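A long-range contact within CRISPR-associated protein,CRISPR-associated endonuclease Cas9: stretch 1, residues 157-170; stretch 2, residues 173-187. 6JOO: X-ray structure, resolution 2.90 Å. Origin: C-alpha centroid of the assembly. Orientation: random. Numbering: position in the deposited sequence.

Stretch 1, residues 157-170: AFKAIREEIKRASG
Stretch 2 (173-187) VPETATVGQMVTLCE

Stretch 1 is helical from 157 to 169, continuing a helix that begins earlier in the chain, with phi near -65° and psi near -40° and a regular ladder of i to i+4 backbone bonds. Stretch 2 starts as a loop, with a tight turn at P174 (-80°/52°) closed by a weak bond from E175 N to V173 O, 2.8 Å; E175 (-165°/125°) and A177 (-110°/128°) are extended on either side of T176 (52°/44°). The chain turns helical at V179. The two helix axes run in nearly the same direction, 22° apart, and approach to 10.4 Å. The register pairs F158 with V179 (CA to CA 8.1 Å), R162 with P174 (6.8 Å), I165 with M182 (7.2 Å) and S169 with C186 (6.7 Å). No hydrogen bond crosses between the stretches; 569 Å² of surface is buried, chiefly by apolar packing.

T178 is the N-cap: its OG1 accepts a weak 3.5 Å capping bond from Q181 N, while T178 N separately donates to Q181 OE1 at 2.8 Å. Threonine (chi1 p) suits this place because its hydroxyl can accept from a free amide of the first turn.

F158 opens the contact. Its CA-to-CB bond points sideways, but chi1 t and chi2 -85° bring the buried ring close to stretch 2. Near the ring plane, F158 CZ lies 3.1 Å from A177 O and F158 CE2 lies 3.4 Å from V179 CG2; the electropositive ring edge is a favourable neighbour for a carbonyl oxygen. M182, a selenomethionine, approaches obliquely, its SE 4.8 Å from the centroid of the F158 ring.

One turn on, I161 (m, t) points toward stretch 2, its CG2 3.7 Å from M182 CE. R162 leaves the helix sideways with chi1 t, chi2 -119°, chi3 m and chi4 -82°. Its aliphatic part covers apolar neighbours, with R162 CG 3.9 Å from M182 SE and R162 CD 3.7 Å from P174 CB, while the guanidinium reaches the loop backbone, R162 NH1 standing 3.3 Å from P174 C. Arginine suits this place because its long hydrocarbon stem can pack on M182 and P174 while its charged end lies against the polar backbone of the loop.

The CA-to-CB bond of I165 (m, t) points toward stretch 2. I165 CD1 touches M182 CB at 3.5 Å and M182 O at 3.4 Å, while I165 CG2 meets L185 CD1 at 3.7 Å and C186 SG at 4.1 Å. Its two branches thus reach residues three to four apart in stretch 2. M182, in turn, is the knob in a hole formed by F158, I161, R162 and I165: chi1 m, chi2 t and chi3 -31° let this long, flexible side chain fill the space between them.

S169 ends the contact, its CB 3.7 Å from L185 CD1; L185 takes chi1 p and chi2 p. The serine hydroxyl, with chi1 p, folds back to donate a very short 2.4 Å bond from S169 OG to I165 O, satisfying its polarity within its own helix. G170 then leaves the helix at phi 91° and psi -36°, where a CB would be jammed against the preceding carbonyl oxygen, so glycine fits.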

# COMPACT_ATOMS: atom_id res chain seq x y z
N ALA A 157 -12.98 18.24 -25.46
CA ALA A 157 -13.24 16.91 -25.99
C ALA A 157 -14.55 16.87 -26.77
O ALA A 157 -14.65 16.18 -27.79
CB ALA A 157 -13.25 15.89 -24.86
N PHE A 158 -15.57 17.59 -26.29
CA PHE A 158 -16.83 17.64 -27.02
C PHE A 158 -16.64 18.25 -28.40
O PHE A 158 -17.14 17.73 -29.40
CB PHE A 158 -17.88 18.42 -26.23
CG PHE A 158 -19.26 18.39 -26.83
CD1 PHE A 158 -19.62 19.30 -27.82
CD2 PHE A 158 -20.20 17.47 -26.41
CE1 PHE A 158 -20.89 19.27 -28.38
CE2 PHE A 158 -21.47 17.44 -26.96
CZ PHE A 158 -21.81 18.34 -27.95
N LYS A 159 -15.90 19.36 -28.48
CA LYS A 159 -15.61 19.98 -29.77
C LYS A 159 -14.76 19.06 -30.63
O LYS A 159 -14.93 19.00 -31.86
CB LYS A 159 -14.92 21.33 -29.57
N ALA A 160 -13.84 18.31 -30.01
CA ALA A 160 -12.98 17.41 -30.77
C ALA A 160 -13.77 16.26 -31.37
O ALA A 160 -13.59 15.92 -32.55
CB ALA A 160 -11.85 16.88 -29.88
N ILE A 161 -14.66 15.65 -30.58
CA ILE A 161 -15.49 14.57 -31.10
C ILE A 161 -16.48 15.10 -32.14
O ILE A 161 -16.77 14.44 -33.14
CB ILE A 161 -16.22 13.85 -29.94
CG1 ILE A 161 -15.21 13.17 -29.01
CG2 ILE A 161 -17.20 12.82 -30.48
CD1 ILE A 161 -15.85 12.27 -27.96
N ARG A 162 -17.00 16.32 -31.92
CA ARG A 162 -17.95 16.90 -32.87
C ARG A 162 -17.33 17.06 -34.25
O ARG A 162 -17.96 16.76 -35.27
CB ARG A 162 -18.44 18.25 -32.34
CG ARG A 162 -19.58 18.86 -33.14
CD ARG A 162 -19.19 20.20 -33.72
NE ARG A 162 -18.79 21.16 -32.70
CZ ARG A 162 -19.63 21.88 -31.96
NH1 ARG A 162 -20.94 21.75 -32.14
NH2 ARG A 162 -19.16 22.72 -31.05
N GLU A 163 -16.08 17.54 -34.31
CA GLU A 163 -15.39 17.64 -35.59
C GLU A 163 -15.05 16.26 -36.15
O GLU A 163 -14.95 16.10 -37.37
CB GLU A 163 -14.13 18.49 -35.45
N GLU A 164 -14.87 15.27 -35.28
CA GLU A 164 -14.52 13.93 -35.75
C GLU A 164 -15.65 13.31 -36.55
O GLU A 164 -15.43 12.75 -37.63
CB GLU A 164 -14.14 13.04 -34.57
CG GLU A 164 -12.66 12.74 -34.49
CD GLU A 164 -12.08 12.42 -35.86
OE1 GLU A 164 -12.54 11.45 -36.50
OE2 GLU A 164 -11.17 13.16 -36.29
N ILE A 165 -16.88 13.41 -36.04
CA ILE A 165 -18.03 12.90 -36.78
C ILE A 165 -18.22 13.66 -38.08
O ILE A 165 -18.63 13.09 -39.10
CB ILE A 165 -19.30 12.95 -35.89
CG1 ILE A 165 -19.08 12.14 -34.61
CG2 ILE A 165 -20.51 12.43 -36.65
CD1 ILE A 165 -20.35 11.82 -33.85
N LYS A 166 -17.90 14.96 -38.08
CA LYS A 166 -18.01 15.75 -39.31
C LYS A 166 -17.10 15.21 -40.40
O LYS A 166 -17.43 15.31 -41.59
CB LYS A 166 -17.68 17.21 -39.02
N ARG A 167 -15.94 14.66 -40.03
CA ARG A 167 -15.01 14.12 -41.01
C ARG A 167 -15.44 12.75 -41.50
O ARG A 167 -15.42 12.47 -42.70
CB ARG A 167 -13.60 14.07 -40.42
N ALA A 168 -15.84 11.87 -40.58
CA ALA A 168 -16.20 10.51 -40.96
C ALA A 168 -17.55 10.48 -41.68
O ALA A 168 -17.70 9.84 -42.73
CB ALA A 168 -16.22 9.60 -39.74
N SER A 169 -18.55 11.17 -41.12
CA SER A 169 -19.88 11.16 -41.73
C SER A 169 -19.94 12.04 -42.97
O SER A 169 -20.61 11.69 -43.95
CB SER A 169 -20.93 11.61 -40.71
OG SER A 169 -20.70 12.95 -40.32
N GLY A 170 -19.26 13.18 -42.95
CA GLY A 170 -19.29 14.13 -44.05
C GLY A 170 -20.37 15.18 -43.92
O GLY A 170 -20.16 16.34 -44.30
N VAL A 173 -23.38 18.73 -38.22
CA VAL A 173 -24.28 19.67 -37.57
C VAL A 173 -23.54 20.31 -36.40
O VAL A 173 -23.81 19.97 -35.24
CB VAL A 173 -25.58 18.99 -37.10
CG1 VAL A 173 -26.59 20.03 -36.63
CG2 VAL A 173 -26.17 18.12 -38.19
N PRO A 174 -22.59 21.24 -36.66
CA PRO A 174 -21.78 21.84 -35.58
C PRO A 174 -22.49 22.95 -34.83
O PRO A 174 -21.97 24.05 -34.66
CB PRO A 174 -20.55 22.37 -36.34
CG PRO A 174 -20.65 21.83 -37.73
CD PRO A 174 -22.10 21.64 -37.98
N GLU A 175 -23.71 22.66 -34.35
CA GLU A 175 -24.50 23.66 -33.65
C GLU A 175 -25.64 22.98 -32.90
O GLU A 175 -26.42 22.24 -33.51
CB GLU A 175 -25.04 24.71 -34.63
CG GLU A 175 -25.83 25.83 -33.98
CD GLU A 175 -26.41 26.80 -34.98
OE1 GLU A 175 -26.37 26.51 -36.20
OE2 GLU A 175 -26.91 27.86 -34.56
N THR A 176 -25.72 23.24 -31.59
CA THR A 176 -26.83 22.78 -30.75
C THR A 176 -27.06 21.27 -30.90
O THR A 176 -28.20 20.80 -31.01
CB THR A 176 -28.11 23.55 -31.05
OG1 THR A 176 -28.57 23.24 -32.38
CG2 THR A 176 -27.85 25.05 -30.96
N ALA A 177 -25.98 20.51 -30.89
CA ALA A 177 -26.04 19.06 -31.03
C ALA A 177 -25.67 18.41 -29.70
O ALA A 177 -24.63 18.72 -29.12
CB ALA A 177 -25.10 18.57 -32.13
N THR A 178 -26.53 17.51 -29.23
CA THR A 178 -26.24 16.76 -28.02
C THR A 178 -25.37 15.55 -28.35
O THR A 178 -25.22 15.16 -29.51
CB THR A 178 -27.53 16.31 -27.33
OG1 THR A 178 -28.04 15.15 -27.98
CG2 THR A 178 -28.57 17.42 -27.39
N VAL A 179 -24.78 14.96 -27.30
CA VAL A 179 -23.90 13.81 -27.49
C VAL A 179 -24.64 12.67 -28.16
O VAL A 179 -24.08 11.94 -28.99
CB VAL A 179 -23.29 13.38 -26.14
CG1 VAL A 179 -22.31 12.23 -26.33
CG2 VAL A 179 -22.61 14.56 -25.46
N GLY A 180 -25.92 12.50 -27.82
CA GLY A 180 -26.67 11.37 -28.34
C GLY A 180 -26.95 11.47 -29.83
O GLY A 180 -26.83 10.49 -30.56
N GLN A 181 -27.33 12.66 -30.30
CA GLN A 181 -27.74 12.81 -31.69
C GLN A 181 -26.57 12.88 -32.66
O GLN A 181 -26.77 12.71 -33.87
CB GLN A 181 -28.64 14.04 -31.84
CG GLN A 181 -28.09 15.31 -31.23
CD GLN A 181 -29.16 16.35 -30.97
OE1 GLN A 181 -28.87 17.53 -30.76
NE2 GLN A 181 -30.42 15.92 -30.99
N MSE A 182 -25.35 13.12 -32.18
CA MSE A 182 -24.18 13.04 -33.03
C MSE A 182 -23.86 11.58 -33.35
O MSE A 182 -23.64 11.20 -34.50
CB MSE A 182 -22.97 13.70 -32.37
CG MSE A 182 -23.17 15.12 -31.91
SE MSE A 182 -21.48 15.91 -31.35
CE MSE A 182 -20.59 14.30 -30.70
N VAL A 183 -23.85 10.78 -32.28
CA VAL A 183 -23.48 9.37 -32.39
C VAL A 183 -24.49 8.59 -33.22
O VAL A 183 -24.13 7.65 -33.93
CB VAL A 183 -23.34 8.78 -30.97
CG1 VAL A 183 -23.43 7.26 -30.99
CG2 VAL A 183 -22.02 9.23 -30.35
N THR A 184 -25.76 9.00 -33.18
CA THR A 184 -26.82 8.18 -33.77
C THR A 184 -26.66 8.03 -35.28
O THR A 184 -26.95 6.97 -35.83
CB THR A 184 -28.19 8.78 -33.43
OG1 THR A 184 -28.26 9.02 -32.02
CG2 THR A 184 -29.30 7.82 -33.83
N LEU A 185 -26.19 9.08 -35.96
CA LEU A 185 -26.11 9.04 -37.41
C LEU A 185 -24.95 8.19 -37.93
O LEU A 185 -24.88 7.95 -39.14
CB LEU A 185 -26.00 10.46 -37.97
CG LEU A 185 -24.89 11.38 -37.46
CD1 LEU A 185 -23.61 11.22 -38.26
CD2 LEU A 185 -25.36 12.83 -37.48
N CYS A 186 -24.05 7.74 -37.05
CA CYS A 186 -22.93 6.92 -37.51
C CYS A 186 -23.39 5.52 -37.91
O CYS A 186 -22.97 5.00 -38.95
CB CYS A 186 -21.86 6.83 -36.42
SG CYS A 186 -21.04 8.39 -36.04
N GLU A 187 -24.25 4.91 -37.10
CA GLU A 187 -24.78 3.58 -37.37
C GLU A 187 -23.67 2.55 -37.57
O GLU A 187 -23.91 1.34 -37.53
CB GLU A 187 -25.69 3.61 -38.61